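Local coordinates for betaine aldehyde dehydrogenase (PDB 4QTO), which oxidises betaine aldehyde to glycine betaine with NAD as the hydride acceptor, as a member of the aldehyde dehydrogenase family, at residues Y182-L185 / Q186-W189; N286-F289 / D290-F294. All blocks are in the same frame, centred on the assembly; numbering follows the deposited sequence.

Both contacts are local, each formed within one unbroken run of chain, but they occupy different parts of the subunit. Contact 1 (182-189) is the first two turns of helix 183-197, buried, its centre about 7 Å from that of the chain; contact 2 (286-294) takes in the end of strand 285-288 and the turn after it, its centre about 28 Å from the chain's. No element is common to them, and their nearest atoms stay about 15 Å apart. The chemistry follows the setting: consecutive helical hydrogen bonds with leucine, glutamine and tryptophan side chains in contact 1, against a single turn-closing bond in contact 2, where buried I288, F289 and A292 adjoin aspartates at the more open end.

Contact 1: Y182-L185 / Q186-W189; sequences YPLL and QASW
From Y182, the N-cap residue, four successive i to i+4 backbone hydrogen bonds wind the start of an alpha-helix, running from Q186 N to Y182 O (3.0 Å) through to W189 N to L185 O (3.2 Å). The last carbonyl is gripped twice, for S188 OG also donates to L185 O at 2.7 Å; chi1 at 73° folds this buried hydroxyl back to the carbonyl three residues earlier. L185 reaches along the helix to the indole, its CD1 lying 3.5 Å from W189 NE1 and its CG 4.2 Å from W189 CE2. A kink at chi2 (-57°) curls Q186 back, placing NE2 3.9 Å from L185 CD2 and 3.6 Å above the W189 indole plane, nearer the ring's margin than its middle. The indole thus meets a methyl near its nitrogen and an amide over one face. On another side of the helix, L184 CD1 approaches A187 CB at 4.4 Å. The Y182 side chain lies near a bound triethylene glycol. This helix is the crossover between strands 162-177 and 200-204, a beta-alpha-beta unit consistent with the family's Rossmann-type dinucleotide-binding domain; L184, L185 and S188 touch helix 126-146, while P183 and L184 meet helix 211-223.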
ATOM      1  N   TYR A 182      -8.142 -12.559  29.237  1.00 12.53           N
ATOM      2  CA  TYR A 182      -9.221 -12.128  28.328  1.00 12.04           C
ATOM      3  C   TYR A 182      -9.356 -13.236  27.296  1.00 11.55           C
ATOM      4  O   TYR A 182      -8.923 -13.120  26.143  1.00 11.29           O
ATOM      5  CB  TYR A 182      -8.847 -10.813  27.645  1.00 13.33           C
ATOM      6  CG  TYR A 182      -8.750  -9.649  28.579  1.00 15.57           C
ATOM      7  CD1 TYR A 182      -9.844  -8.896  28.856  1.00 16.53           C
ATOM      8  CD2 TYR A 182      -7.548  -9.309  29.185  1.00 15.77           C
ATOM      9  CE1 TYR A 182      -9.776  -7.817  29.734  1.00 16.41           C
ATOM     10  CE2 TYR A 182      -7.457  -8.228  30.048  1.00 17.09           C
ATOM     11  CZ  TYR A 182      -8.567  -7.470  30.302  1.00 16.77           C
ATOM     12  OH  TYR A 182      -8.510  -6.386  31.149  1.00 17.81           O
ATOM     13  N   PRO A 183      -9.963 -14.343  27.698  1.00 11.30           N
ATOM     14  CA  PRO A 183      -9.991 -15.516  26.823  1.00 11.99           C
ATOM     15  C   PRO A 183     -10.620 -15.326  25.462  1.00 10.61           C
ATOM     16  O   PRO A 183      -9.993 -15.645  24.447  1.00 10.24           O
ATOM     17  CB  PRO A 183     -10.770 -16.563  27.641  1.00 12.24           C
ATOM     18  CG  PRO A 183     -10.639 -16.125  29.034  1.00 13.29           C
ATOM     19  CD  PRO A 183     -10.524 -14.629  29.021  1.00 11.74           C
ATOM     20  N   LEU A 184     -11.838 -14.830  25.424  1.00 10.42           N
ATOM     21  CA  LEU A 184     -12.477 -14.689  24.145  1.00 10.59           C
ATOM     22  C   LEU A 184     -11.876 -13.557  23.325  1.00  9.68           C
ATOM     23  O   LEU A 184     -11.802 -13.659  22.092  1.00  9.61           O
ATOM     24  CB  LEU A 184     -13.994 -14.550  24.306  1.00 11.45           C
ATOM     25  CG  LEU A 184     -14.758 -14.605  22.992  1.00 12.16           C
ATOM     26  CD1 LEU A 184     -14.473 -15.869  22.204  1.00 14.69           C
ATOM     27  CD2 LEU A 184     -16.240 -14.418  23.240  1.00 13.63           C
ATOM     28  N   LEU A 185     -11.478 -12.472  23.961  1.00  9.77           N
ATOM     29  CA  LEU A 185     -10.887 -11.369  23.228  1.00 10.53           C
ATOM     30  C   LEU A 185      -9.624 -11.841  22.514  1.00 10.76           C
ATOM     31  O   LEU A 185      -9.457 -11.620  21.305  1.00  9.43           O
ATOM     32  CB  LEU A 185     -10.550 -10.219  24.156  1.00 11.19           C
ATOM     33  CG  LEU A 185      -9.888  -9.015  23.515  1.00 13.55           C
ATOM     34  CD1 LEU A 185     -10.859  -8.328  22.541  1.00 14.32           C
ATOM     35  CD2 LEU A 185      -9.424  -8.061  24.621  1.00 13.99           C
ATOM     36  N   GLN A 186      -8.734 -12.526  23.240  1.00 10.89           N
ATOM     37  CA  GLN A 186      -7.487 -12.976  22.627  1.00 12.20           C
ATOM     38  C   GLN A 186      -7.755 -14.057  21.587  1.00 11.50           C
ATOM     39  O   GLN A 186      -7.062 -14.113  20.579  1.00 13.13           O
ATOM     40  CB  GLN A 186      -6.503 -13.438  23.704  1.00 16.02           C
ATOM     41  CG  GLN A 186      -6.087 -12.319  24.633  1.00 19.01           C
ATOM     42  CD  GLN A 186      -5.471 -11.126  23.922  1.00 26.61           C
ATOM     43  OE1 GLN A 186      -4.418 -11.226  23.281  1.00 26.84           O
ATOM     44  NE2 GLN A 186      -6.085  -9.963  24.096  1.00 34.72           N
ATOM     45  N   ALA A 187      -8.771 -14.881  21.804  1.00 10.17           N
ATOM     46  CA  ALA A 187      -9.152 -15.881  20.815  1.00 11.28           C
ATOM     47  C   ALA A 187      -9.571 -15.184  19.504  1.00 10.86           C
ATOM     48  O   ALA A 187      -9.164 -15.598  18.413  1.00  9.78           O
ATOM     49  CB  ALA A 187     -10.277 -16.746  21.308  1.00 12.27           C
ATOM     50  N   SER A 188     -10.395 -14.136  19.623  1.00 10.29           N
ATOM     51  CA  SER A 188     -10.884 -13.417  18.425  1.00  9.52           C
ATOM     52  C   SER A 188      -9.739 -12.837  17.605  1.00  9.74           C
ATOM     53  O   SER A 188      -9.775 -12.797  16.374  1.00  8.73           O
ATOM     54  CB  SER A 188     -11.904 -12.322  18.749  1.00  9.82           C
ATOM     55  OG  SER A 188     -11.335 -11.154  19.362  1.00  9.99           O
ATOM     56  N   TRP A 189      -8.699 -12.358  18.286  1.00  8.16           N
ATOM     57  CA  TRP A 189      -7.548 -11.770  17.592  1.00  8.74           C
ATOM     58  C   TRP A 189      -6.805 -12.759  16.693  1.00  9.05           C
ATOM     59  O   TRP A 189      -6.161 -12.363  15.721  1.00  9.44           O
ATOM     60  CB  TRP A 189      -6.558 -11.193  18.610  1.00  8.37           C
ATOM     61  CG  TRP A 189      -6.993  -9.956  19.356  1.00  9.75           C
ATOM     62  CD1 TRP A 189      -8.251  -9.461  19.494  1.00 10.02           C
ATOM     63  CD2 TRP A 189      -6.151  -9.141  20.190  1.00  9.74           C
ATOM     64  NE1 TRP A 189      -8.227  -8.348  20.304  1.00 10.41           N
ATOM     65  CE2 TRP A 189      -6.939  -8.127  20.720  1.00 10.51           C
ATOM     66  CE3 TRP A 189      -4.778  -9.157  20.477  1.00 12.07           C
ATOM     67  CZ2 TRP A 189      -6.424  -7.158  21.576  1.00 12.21           C
ATOM     68  CZ3 TRP A 189      -4.262  -8.163  21.310  1.00 13.37           C
ATOM     69  CH2 TRP A 189      -5.090  -7.194  21.834  1.00 12.83           C
TER

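Contact 2: N286-F289 / D290-F294; sequences NIIF and DDADF
A type I beta turn from F289 to A292 forms this local contact, leading the chain out of parallel strand 285-288 and toward helix 294-306. The strand lies between 318-322 and 443-447 in the seven-stranded mixed sheet, the arrangement expected of the catalytic domain of an aldehyde dehydrogenase. One hydrogen bond closes the turn, A292 N to F289 O at 3.0 Å, with a nearly straight N-H...O angle of 163°; the donor nevertheless stands above the carbonyl plane, 61° out of it. Beside this bond the I288 CG2 methyl, anti to the backbone N, comes to 4.1 Å from A292 CB, a small apolar contact next to the polar closure. A292 rests on F447 of strand 443-447, and I288, just before the turn, on I325 and F329 of helix 323-337, while F289 sends its ring away from the turn to an edge-to-face contact with F425. The aspartates at the two central positions anchor the turn to neighbouring segments: D290 OD2 bonds S324 OG, whereas D291 divides its carboxylate, OD1 taking S448 OG and OD2 a salt bridge to K453. Beyond the turn, D293 is the N-cap of helix 294-306, its OD1 accepting from L296 N. With chi1 at 63° the carboxylate of D291 turns back toward F289, and OD1, the atom that bonds S448, lies 3.3 Å from F289 CB.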
ATOM      1  N   ASN A 286       4.018   4.264  32.658  1.00  8.78           N
ATOM      2  CA  ASN A 286       2.990   5.316  32.639  1.00  8.82           C
ATOM      3  C   ASN A 286       3.759   6.556  33.081  1.00  9.46           C
ATOM      4  O   ASN A 286       4.077   6.714  34.273  1.00  8.36           O
ATOM      5  CB  ASN A 286       1.865   4.944  33.573  1.00  9.69           C
ATOM      6  CG  ASN A 286       0.719   5.913  33.501  1.00 11.64           C
ATOM      7  OD1 ASN A 286       0.833   6.963  32.854  1.00 12.07           O
ATOM      8  ND2 ASN A 286      -0.384   5.581  34.151  1.00 12.48           N
ATOM      9  N   ILE A 287       4.136   7.405  32.130  1.00  8.52           N
ATOM     10  CA  ILE A 287       5.008   8.536  32.373  1.00  9.28           C
ATOM     11  C   ILE A 287       4.176   9.811  32.576  1.00  9.22           C
ATOM     12  O   ILE A 287       3.461  10.244  31.669  1.00  9.94           O
ATOM     13  CB  ILE A 287       5.958   8.732  31.177  1.00  9.76           C
ATOM     14  CG1 ILE A 287       6.791   7.467  30.947  1.00 10.96           C
ATOM     15  CG2 ILE A 287       6.853   9.929  31.372  1.00 11.00           C
ATOM     16  CD1 ILE A 287       7.579   7.471  29.662  1.00 11.87           C
ATOM     17  N   ILE A 288       4.325  10.413  33.744  1.00  9.13           N
ATOM     18  CA  ILE A 288       3.535  11.581  34.126  1.00  9.28           C
ATOM     19  C   ILE A 288       4.431  12.782  34.384  1.00  9.27           C
ATOM     20  O   ILE A 288       5.223  12.801  35.332  1.00  9.74           O
ATOM     21  CB  ILE A 288       2.696  11.235  35.355  1.00  9.90           C
ATOM     22  CG1 ILE A 288       1.829   9.982  35.113  1.00 11.00           C
ATOM     23  CG2 ILE A 288       1.863  12.432  35.790  1.00 10.04           C
ATOM     24  CD1 ILE A 288       1.178   9.463  36.366  1.00 11.19           C
ATOM     25  N   PHE A 289       4.336  13.773  33.515  1.00  9.25           N
ATOM     26  CA  PHE A 289       5.098  15.016  33.660  1.00  9.79           C
ATOM     27  C   PHE A 289       4.415  16.002  34.584  1.00 10.81           C
ATOM     28  O   PHE A 289       3.198  15.913  34.828  1.00 11.11           O
ATOM     29  CB  PHE A 289       5.309  15.652  32.299  1.00 10.13           C
ATOM     30  CG  PHE A 289       6.373  14.980  31.476  1.00 10.61           C
ATOM     31  CD1 PHE A 289       7.698  15.369  31.617  1.00 10.98           C
ATOM     32  CD2 PHE A 289       6.074  13.959  30.605  1.00 10.35           C
ATOM     33  CE1 PHE A 289       8.695  14.758  30.892  1.00 11.19           C
ATOM     34  CE2 PHE A 289       7.069  13.345  29.857  1.00 10.90           C
ATOM     35  CZ  PHE A 289       8.398  13.755  30.006  1.00 10.59           C
ATOM     36  N   ASP A 290       5.186  16.984  35.074  1.00 11.78           N
ATOM     37  CA  ASP A 290       4.632  17.985  35.986  1.00 13.42           C
ATOM     38  C   ASP A 290       3.624  18.917  35.318  1.00 13.48           C
ATOM     39  O   ASP A 290       2.919  19.633  36.012  1.00 14.88           O
ATOM     40  CB  ASP A 290       5.708  18.691  36.832  1.00 15.22           C
ATOM     41  CG  ASP A 290       6.634  19.566  36.072  1.00 19.36           C
ATOM     42  OD1 ASP A 290       6.298  20.005  34.941  1.00 18.66           O
ATOM     43  OD2 ASP A 290       7.726  19.867  36.651  1.00 19.83           O
ATOM     44  N   ASP A 291       3.527  18.873  33.983  1.00 11.70           N
ATOM     45  CA  ASP A 291       2.541  19.628  33.260  1.00 12.27           C
ATOM     46  C   ASP A 291       1.403  18.785  32.679  1.00 12.09           C
ATOM     47  O   ASP A 291       0.680  19.236  31.787  1.00 12.66           O
ATOM     48  CB  ASP A 291       3.172  20.525  32.192  1.00 13.60           C
ATOM     49  CG  ASP A 291       3.905  19.758  31.118  1.00 15.07           C
ATOM     50  OD1 ASP A 291       4.005  18.517  31.206  1.00 13.82           O
ATOM     51  OD2 ASP A 291       4.388  20.423  30.155  1.00 17.55           O
ATOM     52  N   ALA A 292       1.256  17.573  33.188  1.00 11.11           N
ATOM     53  CA  ALA A 292       0.100  16.775  32.897  1.00 11.28           C
ATOM     54  C   ALA A 292      -1.130  17.398  33.551  1.00 11.23           C
ATOM     55  O   ALA A 292      -1.017  18.157  34.545  1.00 12.62           O
ATOM     56  CB  ALA A 292       0.273  15.405  33.476  1.00 11.11           C
ATOM     57  N   ASP A 293      -2.293  17.101  32.996  1.00 11.43           N
ATOM     58  CA  ASP A 293      -3.578  17.384  33.657  1.00 11.59           C
ATOM     59  C   ASP A 293      -3.525  16.419  34.847  1.00 11.12           C
ATOM     60  O   ASP A 293      -3.585  15.176  34.700  1.00 11.06           O
ATOM     61  CB  ASP A 293      -4.709  17.068  32.698  1.00 11.88           C
ATOM     62  CG  ASP A 293      -6.085  17.171  33.315  1.00 13.96           C
ATOM     63  OD1 ASP A 293      -6.242  16.963  34.544  1.00 13.18           O
ATOM     64  OD2 ASP A 293      -7.040  17.361  32.505  1.00 16.51           O
ATOM     65  N   PHE A 294      -3.356  16.972  36.057  1.00 11.07           N
ATOM     66  CA  PHE A 294      -3.087  16.143  37.223  1.00 11.36           C
ATOM     67  C   PHE A 294      -4.195  15.182  37.595  1.00 11.73           C
ATOM     68  O   PHE A 294      -3.930  13.981  37.804  1.00 11.19           O
ATOM     69  CB  PHE A 294      -2.704  17.041  38.425  1.00 12.45           C
ATOM     70  CG  PHE A 294      -2.326  16.264  39.635  1.00 12.81           C
ATOM     71  CD1 PHE A 294      -1.064  15.720  39.762  1.00 13.00           C
ATOM     72  CD2 PHE A 294      -3.266  16.022  40.603  1.00 13.99           C
ATOM     73  CE1 PHE A 294      -0.718  14.969  40.893  1.00 13.41           C
ATOM     74  CE2 PHE A 294      -2.923  15.299  41.744  1.00 14.15           C
ATOM     75  CZ  PHE A 294      -1.664  14.771  41.868  1.00 12.96           C
TER